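Local coordinates for protein PLP-Dependent L-Arginine Hydroxylase MppP (Streptomyces wadayamensis, PDB 6C92) that uses pyridoxal 5'-phosphate to hydroxylate L-arginine and is built like a class I aminotransferase, at residues E9-W14 and F332-R337; H112-N117 and F339-P344; V312-R317 and H349-A354. One frame throughout, in Å; residues are numbered along the deposited sequence.

Contact 1: E9-W14 and F332-R337. With EQJ ((E)-N~2~-({3-hydroxy-2-methyl-5-[(phosphonooxy)methyl]pyridin-4-yl}methylidene)-L-arginine), chain E.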
loop_
_atom_site.group_PDB
_atom_site.type_symbol
_atom_site.label_atom_id
_atom_site.label_comp_id
_atom_site.label_asym_id
_atom_site.label_seq_id
_atom_site.Cartn_x
_atom_site.Cartn_y
_atom_site.Cartn_z
ATOM N N GLU A 9 16.551 -3.194 12.647
ATOM C CA GLU A 9 15.669 -2.946 13.786
ATOM C C GLU A 9 15.090 -1.536 13.669
ATOM O O GLU A 9 15.763 -0.576 13.261
ATOM C CB GLU A 9 16.411 -3.120 15.122
ATOM C CG GLU A 9 15.522 -3.210 16.371
ATOM C CD GLU A 9 15.180 -4.662 16.803
ATOM O OE1 GLU A 9 15.988 -5.604 16.571
ATOM O OE2 GLU A 9 14.100 -4.859 17.410
ATOM N N ASN A 10 13.813 -1.441 14.011
ATOM C CA ASN A 10 13.086 -0.182 14.037
ATOM C C ASN A 10 11.928 -0.381 15.010
ATOM O O ASN A 10 11.764 -1.466 15.579
ATOM C CB ASN A 10 12.616 0.203 12.634
ATOM C CG ASN A 10 11.867 -0.926 11.959
ATOM O OD1 ASN A 10 11.173 -1.690 12.630
ATOM N ND2 ASN A 10 12.014 -1.054 10.633
ATOM N N LEU A 11 11.116 0.662 15.193
ATOM C CA LEU A 11 9.991 0.546 16.123
ATOM C C LEU A 11 8.988 -0.485 15.644
ATOM O O LEU A 11 8.388 -1.202 16.456
ATOM C CB LEU A 11 9.298 1.890 16.305
ATOM C CG LEU A 11 10.149 2.912 17.046
ATOM C CD1 LEU A 11 9.518 4.299 16.893
ATOM C CD2 LEU A 11 10.328 2.483 18.532
ATOM N N THR A 12 8.776 -0.564 14.322
ATOM C CA THR A 12 7.815 -1.535 13.804
ATOM C C THR A 12 8.200 -2.953 14.222
ATOM O O THR A 12 7.332 -3.767 14.558
ATOM C CB THR A 12 7.710 -1.406 12.282
ATOM O OG1 THR A 12 7.333 -0.059 11.950
ATOM C CG2 THR A 12 6.645 -2.383 11.716
ATOM N N GLN A 13 9.500 -3.256 14.271
ATOM C CA GLN A 13 9.898 -4.607 14.664
ATOM C C GLN A 13 9.618 -4.865 16.140
ATOM O O GLN A 13 9.265 -5.995 16.504
ATOM C CB GLN A 13 11.370 -4.855 14.314
ATOM C CG GLN A 13 11.557 -5.009 12.796
ATOM C CD GLN A 13 12.964 -5.311 12.376
ATOM O OE1 GLN A 13 13.802 -5.670 13.197
ATOM N NE2 GLN A 13 13.235 -5.171 11.078
ATOM N N TRP A 14 9.727 -3.843 17.000
ATOM C CA TRP A 14 9.226 -3.989 18.369
ATOM C C TRP A 14 7.720 -4.230 18.369
ATOM O O TRP A 14 7.203 -4.986 19.201
ATOM C CB TRP A 14 9.531 -2.746 19.212
ATOM C CG TRP A 14 10.968 -2.490 19.517
ATOM C CD1 TRP A 14 11.817 -1.673 18.830
ATOM C CD2 TRP A 14 11.718 -3.025 20.614
ATOM N NE1 TRP A 14 13.062 -1.670 19.430
ATOM C CE2 TRP A 14 13.025 -2.494 20.525
ATOM C CE3 TRP A 14 11.415 -3.901 21.660
ATOM C CZ2 TRP A 14 14.024 -2.818 21.441
ATOM C CZ3 TRP A 14 12.411 -4.218 22.571
ATOM C CH2 TRP A 14 13.699 -3.677 22.453
ATOM N N PHE A 332 3.252 -5.404 26.407
ATOM C CA PHE A 332 4.117 -4.892 25.345
ATOM C C PHE A 332 3.865 -3.406 25.129
ATOM O O PHE A 332 2.830 -3.019 24.572
ATOM C CB PHE A 332 3.902 -5.673 24.053
ATOM C CG PHE A 332 4.251 -7.123 24.181
ATOM C CD1 PHE A 332 3.312 -8.030 24.646
ATOM C CD2 PHE A 332 5.527 -7.574 23.873
ATOM C CE1 PHE A 332 3.633 -9.358 24.790
ATOM C CE2 PHE A 332 5.851 -8.906 24.016
ATOM C CZ PHE A 332 4.900 -9.801 24.473
ATOM N N ALA A 333 4.806 -2.578 25.580
ATOM C CA ALA A 333 4.858 -1.159 25.270
ATOM C C ALA A 333 5.974 -0.911 24.241
ATOM O O ALA A 333 6.309 -1.816 23.455
ATOM C CB ALA A 333 5.032 -0.377 26.567
ATOM N N LEU A 334 6.548 0.289 24.245
ATOM C CA LEU A 334 7.573 0.642 23.266
ATOM C C LEU A 334 8.659 1.445 23.967
ATOM O O LEU A 334 8.350 2.455 24.628
ATOM C CB LEU A 334 7.022 1.465 22.103
ATOM C CG LEU A 334 6.378 0.816 20.885
ATOM C CD1 LEU A 334 6.010 1.935 19.890
ATOM C CD2 LEU A 334 7.290 -0.209 20.226
ATOM N N PRO A 335 9.921 1.046 23.853
ATOM C CA PRO A 335 10.999 1.934 24.291
ATOM C C PRO A 335 11.108 3.094 23.317
ATOM O O PRO A 335 10.861 2.945 22.118
ATOM C CB PRO A 335 12.239 1.038 24.270
ATOM C CG PRO A 335 11.932 -0.034 23.312
ATOM C CD PRO A 335 10.430 -0.184 23.226
ATOM N N CYS A 336 11.463 4.261 23.852
ATOM C CA CYS A 336 11.413 5.503 23.104
ATOM C C CYS A 336 12.700 5.822 22.338
ATOM O O CYS A 336 12.708 6.769 21.542
ATOM C CB CYS A 336 11.071 6.642 24.061
ATOM S SG CYS A 336 9.264 6.912 24.259
ATOM N N ARG A 337 13.779 5.058 22.541
ATOM C CA ARG A 337 15.051 5.368 21.892
ATOM C C ARG A 337 14.873 5.679 20.415
ATOM O O ARG A 337 15.418 6.662 19.904
ATOM C CB ARG A 337 16.026 4.204 22.053
ATOM C CG ARG A 337 16.723 4.179 23.374
ATOM C CD ARG A 337 17.573 2.938 23.501
ATOM N NE ARG A 337 18.727 2.969 22.604
ATOM C CZ ARG A 337 19.848 3.644 22.843
ATOM N NH1 ARG A 337 19.971 4.366 23.946
ATOM N NH2 ARG A 337 20.850 3.600 21.967
HETATM C C01 EQJ E . 3.220 10.251 12.308
HETATM C C02 EQJ E . 2.963 8.945 11.561
HETATM C C04 EQJ E . 2.659 7.905 9.484
HETATM C C05 EQJ E . 2.521 6.674 10.102
HETATM C C06 EQJ E . 2.284 5.390 9.238
HETATM C C12 EQJ E . 2.632 6.560 11.519
HETATM C C13 EQJ E . 2.446 5.190 12.188
HETATM C C15 EQJ E . 1.919 3.879 14.249
HETATM C C16 EQJ E . 2.152 2.559 13.452
HETATM C C17 EQJ E . 3.555 2.235 12.888
HETATM C C18 EQJ E . 3.428 0.974 11.995
HETATM C C20 EQJ E . 4.981 1.083 9.935
HETATM C C23 EQJ E . 2.648 3.909 15.596
HETATM C C26 EQJ E . 2.837 7.731 12.251
HETATM N N03 EQJ E . 2.876 9.004 10.237
HETATM N N14 EQJ E . 2.194 5.107 13.479
HETATM N N19 EQJ E . 4.698 0.659 11.323
HETATM N N21 EQJ E . 3.966 1.834 9.281
HETATM N N22 EQJ E . 6.120 0.803 9.328
HETATM O O07 EQJ E . 1.036 4.830 9.586
HETATM O O09 EQJ E . 1.291 2.272 9.653
HETATM O O10 EQJ E . -0.859 3.315 8.829
HETATM O O11 EQJ E . 1.250 3.415 7.507
HETATM O O24 EQJ E . 3.018 4.991 16.065
HETATM O O25 EQJ E . 2.857 2.870 16.263
HETATM O O27 EQJ E . 2.933 7.691 13.621
HETATM P P08 EQJ E . 0.665 3.375 8.891
HETATM O O HOH W 1 6.466 -4.467 21.953
#

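Contact 2: H112-N117 and F339-P344. With EQJ ((E)-N~2~-({3-hydroxy-2-methyl-5-[(phosphonooxy)methyl]pyridin-4-yl}methylidene)-L-arginine), chain E.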
loop_
_atom_site.group_PDB
_atom_site.type_symbol
_atom_site.label_atom_id
_atom_site.label_comp_id
_atom_site.label_asym_id
_atom_site.label_seq_id
_atom_site.Cartn_x
_atom_site.Cartn_y
_atom_site.Cartn_z
ATOM N N HIS A 112 12.623 16.276 15.328
ATOM C CA HIS A 112 13.253 15.287 16.159
ATOM C C HIS A 112 12.804 15.496 17.605
ATOM O O HIS A 112 12.914 16.610 18.112
ATOM C CB HIS A 112 14.778 15.424 16.040
ATOM C CG HIS A 112 15.552 14.370 16.770
ATOM N ND1 HIS A 112 16.268 14.633 17.923
ATOM C CD2 HIS A 112 15.763 13.060 16.491
ATOM C CE1 HIS A 112 16.861 13.525 18.334
ATOM N NE2 HIS A 112 16.581 12.558 17.478
ATOM N N PRO A 113 12.245 14.465 18.252
ATOM C CA PRO A 113 11.959 13.112 17.757
ATOM C C PRO A 113 10.748 13.070 16.831
ATOM O O PRO A 113 10.020 14.054 16.735
ATOM C CB PRO A 113 11.665 12.336 19.050
ATOM C CG PRO A 113 10.966 13.332 19.892
ATOM C CD PRO A 113 11.671 14.663 19.600
ATOM N N THR A 114 10.549 11.946 16.152
ATOM C CA THR A 114 9.294 11.686 15.458
ATOM C C THR A 114 9.223 10.191 15.190
ATOM O O THR A 114 10.153 9.444 15.510
ATOM C CB THR A 114 9.180 12.529 14.177
ATOM O OG1 THR A 114 7.808 12.602 13.764
ATOM C CG2 THR A 114 10.003 11.967 13.051
ATOM N N PHE A 115 8.114 9.742 14.595
ATOM C CA PHE A 115 8.011 8.309 14.356
ATOM C C PHE A 115 9.123 7.846 13.412
ATOM O O PHE A 115 9.411 8.482 12.392
ATOM C CB PHE A 115 6.646 7.903 13.792
ATOM C CG PHE A 115 6.533 6.397 13.642
ATOM C CD1 PHE A 115 6.620 5.577 14.768
ATOM C CD2 PHE A 115 6.447 5.799 12.394
ATOM C CE1 PHE A 115 6.573 4.196 14.656
ATOM C CE2 PHE A 115 6.397 4.414 12.276
ATOM C CZ PHE A 115 6.463 3.613 13.410
ATOM N N ASP A 116 9.752 6.719 13.748
ATOM C CA ASP A 116 11.034 6.412 13.139
ATOM C C ASP A 116 10.923 5.969 11.685
ATOM O O ASP A 116 11.898 6.127 10.941
ATOM C CB ASP A 116 11.805 5.375 13.988
ATOM C CG ASP A 116 11.255 3.946 13.881
ATOM O OD1 ASP A 116 10.072 3.758 13.557
ATOM O OD2 ASP A 116 12.040 3.004 14.144
ATOM N N ASN A 117 9.769 5.461 11.223
ATOM C CA ASN A 117 9.760 5.056 9.819
ATOM C C ASN A 117 9.765 6.262 8.885
ATOM O O ASN A 117 10.115 6.116 7.713
ATOM C CB ASN A 117 8.586 4.103 9.525
ATOM C CG ASN A 117 7.347 4.815 9.031
ATOM O OD1 ASN A 117 7.049 5.933 9.446
ATOM N ND2 ASN A 117 6.591 4.147 8.154
ATOM N N PHE A 339 12.491 6.700 18.477
ATOM C CA PHE A 339 11.876 7.953 18.042
ATOM C C PHE A 339 12.909 9.067 17.932
ATOM O O PHE A 339 12.729 10.013 17.155
ATOM C CB PHE A 339 10.781 8.392 19.019
ATOM C CG PHE A 339 9.628 7.456 19.107
ATOM C CD1 PHE A 339 8.566 7.548 18.222
ATOM C CD2 PHE A 339 9.598 6.484 20.084
ATOM C CE1 PHE A 339 7.505 6.697 18.314
ATOM C CE2 PHE A 339 8.519 5.610 20.181
ATOM C CZ PHE A 339 7.477 5.714 19.298
ATOM N N HIS A 340 13.977 8.981 18.715
ATOM C CA HIS A 340 15.050 9.966 18.657
ATOM C C HIS A 340 16.069 9.470 17.644
ATOM O O HIS A 340 17.175 9.011 17.961
ATOM C CB HIS A 340 15.632 10.189 20.047
ATOM C CG HIS A 340 14.613 10.674 21.030
ATOM N ND1 HIS A 340 14.450 12.010 21.336
ATOM C CD2 HIS A 340 13.652 10.009 21.720
ATOM C CE1 HIS A 340 13.464 12.141 22.208
ATOM N NE2 HIS A 340 12.954 10.945 22.447
ATOM N N TRP A 341 15.639 9.586 16.384
ATOM C CA TRP A 341 16.271 8.917 15.262
ATOM C C TRP A 341 17.652 9.470 14.973
ATOM O O TRP A 341 18.402 8.850 14.215
ATOM C CB TRP A 341 15.377 9.043 14.028
ATOM C CG TRP A 341 14.971 10.460 13.722
ATOM C CD1 TRP A 341 13.793 11.048 14.056
ATOM C CD2 TRP A 341 15.742 11.468 13.039
ATOM N NE1 TRP A 341 13.775 12.358 13.636
ATOM C CE2 TRP A 341 14.962 12.639 13.008
ATOM C CE3 TRP A 341 17.018 11.496 12.454
ATOM C CZ2 TRP A 341 15.412 13.813 12.427
ATOM C CZ3 TRP A 341 17.450 12.668 11.869
ATOM C CH2 TRP A 341 16.652 13.805 11.854
ATOM N N ALA A 342 17.986 10.634 15.531
ATOM C CA ALA A 342 19.299 11.235 15.356
ATOM C C ALA A 342 20.196 11.008 16.556
ATOM O O ALA A 342 21.420 11.095 16.422
ATOM C CB ALA A 342 19.176 12.749 15.120
ATOM N N GLU A 343 19.610 10.739 17.718
ATOM C CA GLU A 343 20.359 10.632 18.971
ATOM C C GLU A 343 19.570 9.737 19.911
ATOM O O GLU A 343 18.902 10.208 20.842
ATOM C CB GLU A 343 20.591 12.006 19.599
ATOM C CG GLU A 343 21.647 11.987 20.709
ATOM C CD GLU A 343 23.049 11.915 20.146
ATOM O OE1 GLU A 343 23.577 12.963 19.715
ATOM O OE2 GLU A 343 23.610 10.803 20.108
ATOM N N PRO A 344 19.621 8.423 19.695
ATOM C CA PRO A 344 18.686 7.526 20.397
ATOM C C PRO A 344 18.787 7.596 21.903
ATOM O O PRO A 344 17.798 7.344 22.599
ATOM C CB PRO A 344 19.079 6.139 19.878
ATOM C CG PRO A 344 19.738 6.391 18.568
ATOM C CD PRO A 344 20.369 7.730 18.633
HETATM C C01 EQJ E . 3.220 10.251 12.308
HETATM C C02 EQJ E . 2.963 8.945 11.561
HETATM C C04 EQJ E . 2.659 7.905 9.484
HETATM C C05 EQJ E . 2.521 6.674 10.102
HETATM C C06 EQJ E . 2.284 5.390 9.238
HETATM C C12 EQJ E . 2.632 6.560 11.519
HETATM C C13 EQJ E . 2.446 5.190 12.188
HETATM C C15 EQJ E . 1.919 3.879 14.249
HETATM C C16 EQJ E . 2.152 2.559 13.452
HETATM C C17 EQJ E . 3.555 2.235 12.888
HETATM C C18 EQJ E . 3.428 0.974 11.995
HETATM C C20 EQJ E . 4.981 1.083 9.935
HETATM C C23 EQJ E . 2.648 3.909 15.596
HETATM C C26 EQJ E . 2.837 7.731 12.251
HETATM N N03 EQJ E . 2.876 9.004 10.237
HETATM N N14 EQJ E . 2.194 5.107 13.479
HETATM N N19 EQJ E . 4.698 0.659 11.323
HETATM N N21 EQJ E . 3.966 1.834 9.281
HETATM N N22 EQJ E . 6.120 0.803 9.328
HETATM O O07 EQJ E . 1.036 4.830 9.586
HETATM O O09 EQJ E . 1.291 2.272 9.653
HETATM O O10 EQJ E . -0.859 3.315 8.829
HETATM O O11 EQJ E . 1.250 3.415 7.507
HETATM O O24 EQJ E . 3.018 4.991 16.065
HETATM O O25 EQJ E . 2.857 2.870 16.263
HETATM O O27 EQJ E . 2.933 7.691 13.621
HETATM P P08 EQJ E . 0.665 3.375 8.891
#

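Contact 3: V312-R317 and H349-A354. With EQJ ((E)-N~2~-({3-hydroxy-2-methyl-5-[(phosphonooxy)methyl]pyridin-4-yl}methylidene)-L-arginine), chain E.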
loop_
_atom_site.group_PDB
_atom_site.type_symbol
_atom_site.label_atom_id
_atom_site.label_comp_id
_atom_site.label_asym_id
_atom_site.label_seq_id
_atom_site.Cartn_x
_atom_site.Cartn_y
_atom_site.Cartn_z
ATOM N N VAL A 312 5.877 8.272 28.882
ATOM C CA VAL A 312 6.102 8.198 30.324
ATOM C C VAL A 312 7.604 8.184 30.541
ATOM O O VAL A 312 8.314 7.374 29.933
ATOM C CB VAL A 312 5.444 6.957 30.951
ATOM C CG1 VAL A 312 5.607 6.969 32.467
ATOM C CG2 VAL A 312 3.960 6.919 30.597
ATOM N N ALA A 313 8.086 9.104 31.372
ATOM C CA ALA A 313 9.503 9.256 31.673
ATOM C C ALA A 313 9.766 8.785 33.093
ATOM O O ALA A 313 8.963 9.027 33.997
ATOM C CB ALA A 313 9.951 10.709 31.534
ATOM N N PHE A 314 10.878 8.105 33.288
ATOM C CA PHE A 314 11.233 7.671 34.627
ATOM C C PHE A 314 12.734 7.798 34.799
ATOM O O PHE A 314 13.505 7.487 33.890
ATOM C CB PHE A 314 10.765 6.232 34.917
ATOM C CG PHE A 314 10.577 5.410 33.700
ATOM C CD1 PHE A 314 11.671 4.940 33.008
ATOM C CD2 PHE A 314 9.305 5.118 33.232
ATOM C CE1 PHE A 314 11.511 4.194 31.866
ATOM C CE2 PHE A 314 9.139 4.373 32.087
ATOM C CZ PHE A 314 10.246 3.907 31.405
ATOM N N ALA A 315 13.137 8.287 35.962
ATOM C CA ALA A 315 14.550 8.383 36.265
ATOM C C ALA A 315 15.054 7.059 36.831
ATOM O O ALA A 315 14.290 6.232 37.346
ATOM C CB ALA A 315 14.806 9.522 37.247
ATOM N N GLY A 316 16.360 6.855 36.710
ATOM C CA GLY A 316 16.992 5.679 37.275
ATOM C C GLY A 316 16.601 4.365 36.642
ATOM O O GLY A 316 16.894 3.310 37.211
ATOM N N ARG A 317 15.937 4.391 35.489
ATOM C CA ARG A 317 15.642 3.184 34.732
ATOM C C ARG A 317 15.625 3.543 33.253
ATOM O O ARG A 317 15.195 4.643 32.884
ATOM C CB ARG A 317 14.301 2.579 35.151
ATOM C CG ARG A 317 14.060 2.623 36.651
ATOM C CD ARG A 317 12.859 1.809 37.065
ATOM N NE ARG A 317 13.022 0.409 36.691
ATOM C CZ ARG A 317 12.416 -0.605 37.294
ATOM N NH1 ARG A 317 11.610 -0.383 38.323
ATOM N NH2 ARG A 317 12.630 -1.842 36.870
ATOM N N HIS A 349 15.269 7.042 28.659
ATOM C CA HIS A 349 14.545 6.992 29.923
ATOM C C HIS A 349 13.038 7.174 29.749
ATOM O O HIS A 349 12.363 7.681 30.651
ATOM C CB HIS A 349 15.092 8.050 30.877
ATOM C CG HIS A 349 16.495 7.781 31.315
ATOM N ND1 HIS A 349 16.852 6.635 31.995
ATOM C CD2 HIS A 349 17.634 8.494 31.151
ATOM C CE1 HIS A 349 18.149 6.659 32.238
ATOM N NE2 HIS A 349 18.647 7.775 31.736
ATOM N N MET A 350 12.492 6.771 28.604
ATOM C CA MET A 350 11.055 6.841 28.406
ATOM C C MET A 350 10.566 5.617 27.665
ATOM O O MET A 350 11.316 4.964 26.930
ATOM C CB MET A 350 10.648 8.063 27.614
ATOM C CG MET A 350 11.102 9.323 28.223
ATOM S SD MET A 350 11.265 10.492 26.915
ATOM C CE MET A 350 9.973 11.505 27.334
ATOM N N VAL A 351 9.280 5.336 27.871
ATOM C CA VAL A 351 8.521 4.400 27.054
ATOM C C VAL A 351 7.291 5.118 26.518
ATOM O O VAL A 351 6.853 6.143 27.045
ATOM C CB VAL A 351 8.091 3.132 27.827
ATOM C CG1 VAL A 351 9.313 2.339 28.252
ATOM C CG2 VAL A 351 7.229 3.494 29.025
ATOM N N ARG A 352 6.714 4.548 25.470
ATOM C CA ARG A 352 5.483 5.065 24.910
ATOM C C ARG A 352 4.389 4.038 25.124
ATOM O O ARG A 352 4.634 2.832 25.004
ATOM C CB ARG A 352 5.644 5.388 23.417
ATOM C CG ARG A 352 4.526 6.287 22.886
ATOM C CD ARG A 352 4.451 6.303 21.369
ATOM N NE ARG A 352 3.918 5.047 20.821
ATOM C CZ ARG A 352 3.691 4.820 19.534
ATOM N NH1 ARG A 352 3.939 5.775 18.640
ATOM N NH2 ARG A 352 3.205 3.636 19.132
ATOM N N ILE A 353 3.184 4.539 25.430
ATOM C CA ILE A 353 1.995 3.747 25.729
ATOM C C ILE A 353 0.898 4.118 24.747
ATOM O O ILE A 353 0.628 5.305 24.532
ATOM C CB ILE A 353 1.502 4.000 27.168
ATOM C CG1 ILE A 353 2.511 3.419 28.164
ATOM C CG2 ILE A 353 0.070 3.453 27.387
ATOM C CD1 ILE A 353 2.267 3.863 29.598
ATOM N N ALA A 354 0.239 3.110 24.191
ATOM C CA ALA A 354 -0.833 3.339 23.237
ATOM C C ALA A 354 -2.156 3.492 23.984
ATOM O O ALA A 354 -2.494 2.668 24.840
ATOM C CB ALA A 354 -0.900 2.190 22.235
HETATM C C01 EQJ E . 3.220 10.251 12.308
HETATM C C02 EQJ E . 2.963 8.945 11.561
HETATM C C04 EQJ E . 2.659 7.905 9.484
HETATM C C05 EQJ E . 2.521 6.674 10.102
HETATM C C06 EQJ E . 2.284 5.390 9.238
HETATM C C12 EQJ E . 2.632 6.560 11.519
HETATM C C13 EQJ E . 2.446 5.190 12.188
HETATM C C15 EQJ E . 1.919 3.879 14.249
HETATM C C16 EQJ E . 2.152 2.559 13.452
HETATM C C17 EQJ E . 3.555 2.235 12.888
HETATM C C18 EQJ E . 3.428 0.974 11.995
HETATM C C20 EQJ E . 4.981 1.083 9.935
HETATM C C23 EQJ E . 2.648 3.909 15.596
HETATM C C26 EQJ E . 2.837 7.731 12.251
HETATM N N03 EQJ E . 2.876 9.004 10.237
HETATM N N14 EQJ E . 2.194 5.107 13.479
HETATM N N19 EQJ E . 4.698 0.659 11.323
HETATM N N21 EQJ E . 3.966 1.834 9.281
HETATM N N22 EQJ E . 6.120 0.803 9.328
HETATM O O07 EQJ E . 1.036 4.830 9.586
HETATM O O09 EQJ E . 1.291 2.272 9.653
HETATM O O10 EQJ E . -0.859 3.315 8.829
HETATM O O11 EQJ E . 1.250 3.415 7.507
HETATM O O24 EQJ E . 3.018 4.991 16.065
HETATM O O25 EQJ E . 2.857 2.870 16.263
HETATM O O27 EQJ E . 2.933 7.691 13.621
HETATM P P08 EQJ E . 0.665 3.375 8.891
#

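Contact 1: E9-W14 and F332-R337
Pro-335 lies almost squarely on the indole of Trp-14: its CG is 3.8 Å from the centroid of the six-membered ring of Trp-14 and 9° off the ring normal, a CH-pi contact over the centre of that face. The indole comes off helix 11-16 with CG anti to the carbonyl carbon (chi1 -68°), which carries it toward strand 334-335. Beside it, CD2 of Leu-334 presses on CB of Trp-14 at 3.5 Å. With an alanine in place of Trp-14, Pro-335 would probably lose its aromatic cover and a gap would open between helix and strand. No direct hydrogen bond crosses; instead a water donates to Trp-14 O at 2.9 Å and to Ala-333 O at 3.1 Å. Asn-10 is the N-cap, its OD1 accepting from Gln-13 N. Thr-12 points away from the strand and turns its OG1 to the arginine part of EQJ, taking N19 at 2.8 Å and, more weakly, N22. The chemistry is thus divided by side: apolar groups and one water hold the first helical turn to the strand, while its polar side meets the guanidinium of the bound arginine.

Contact 2: H112-N117 and F339-P344
His-112 extends its imidazole into the turn opposite with CG anti to the backbone N (chi1 -175°), and Trp-341 answers with CG held between its own backbone N and carbonyl carbon (chi1 53°), which folds the indole back over the histidine. The result is an edge-to-face pair: the edge of His-112, led by CD2, faces the five-membered ring of Trp-341, centroids 4.7 Å apart and planes at 85°. His-340 completes the aromatic cluster, directing its edge toward the face of His-112 in a second T-shaped pair with centroids 5.5 Å apart. Ala-342 adds a methyl over a face of His-112, its CB 3.9 Å from the centroid of that ring. The polar ends are fixed from outside, ND1 of His-112 by Glu-133 and NE1 of Trp-341 by the carbonyl of Val-111.

Here the chain leaves strand 107-112 of the large mixed sheet of the aminotransferase fold, passing through a cis peptide into Pro-113, and meets the type I turn His-340 to Glu-343. Pro-113 CB sits over the centre of the His-340 ring, 3.6 Å from its centroid. One backbone bond joins the segments: Thr-114 N donates to Phe-339 O at 3.1 Å, tilted out of the carbonyl plane.

Further along, Phe-115 meets CE1 of Phe-339 at its edge, 3.8 Å from CD1 of Phe-115. One face of Phe-115 lies over the bound EQJ, CZ of the phenylalanine coming within 3.3 Å of C17 of EQJ; Asp-116 OD1 lies above the opposite face. Asp-116, a residue seen to bind magnesium, accepts from Leu-11 N through OD2.

Contact 3: V312-R317 and H349-A354
Phe-314 and Val-351 meet with their side chains at about a right angle. CG1 of Val-351 comes to the edge of the Phe-314 ring, in its plane and 3.6 Å from CZ, while the carbonyl oxygen of His-349 lies over a face of the same ring. On the side of the sheet where Val-312 and Val-351 stand, the side chains of Val-312 and Ile-353 cross at a slant, CG2 of Val-312 being 3.6 Å from CD1 of Ile-353, and Leu-362 and Leu-369 of helix 359-374 cover Ile-353. The other face carries a smaller pair, Ala-313 CB against Met-350 CG at 3.8 Å.

Beneath these side chains runs an antiparallel pairing. Val-312 and Val-351 form a hydrogen-bonded pair, with Val-312 N to Val-351 O at 3.0 Å and the reciprocal bond beside it; Phe-314 N reaches His-349 O further along, past the non-hydrogen-bonded pair of Ala-313 and Met-350. Where the strands end, the imidazole of His-349 takes over: ND1 donates to Arg-317 O at 2.7 Å and 174°, with the acceptor in the imidazole plane but the donor well above the carbonyl plane.

Arg-352 points away from strand 309-314. With CG anti to the backbone N (chi1 -164°) and a bend at chi3, it presents its guanidinium edge-on to the carboxylate of EQJ, NH1 to O24 at 2.8 Å and NH2 to O25 at 3.0 Å. Asn-160 and the carbonyl of Ala-26 also bond this guanidinium. The two-pronged grip, as in other class I aminotransferases where an arginine binds the substrate carboxylate, suggests that charge and the direction of the two N-H groups together probably hold the carboxylate of the substrate, from a strand held by backbone hydrogen bonds and apolar contacts.

Overall arrangement
All three contacts reach EQJ, yet by different means: contact 1 offers a hydroxyl, contact 2 an aromatic face, contact 3 a guanidinium. Contacts 1 and 3 share the small antiparallel sheet, in which strands 334-335 and 350-354 are neighbours, joined by Leu-334 O to Arg-352 N. Contact 2 instead ties the large mixed sheet to the segment between those two strands, and meets contact 1 where Leu-11 packs on Phe-339. The touching residues are mostly buried throughout, although His-349 and Glu-343 are exposed. Contact 1 has no direct hydrogen bond between its segments, contact 2 has a single one beside a cluster of rings, and contact 3 alone is paired as strands.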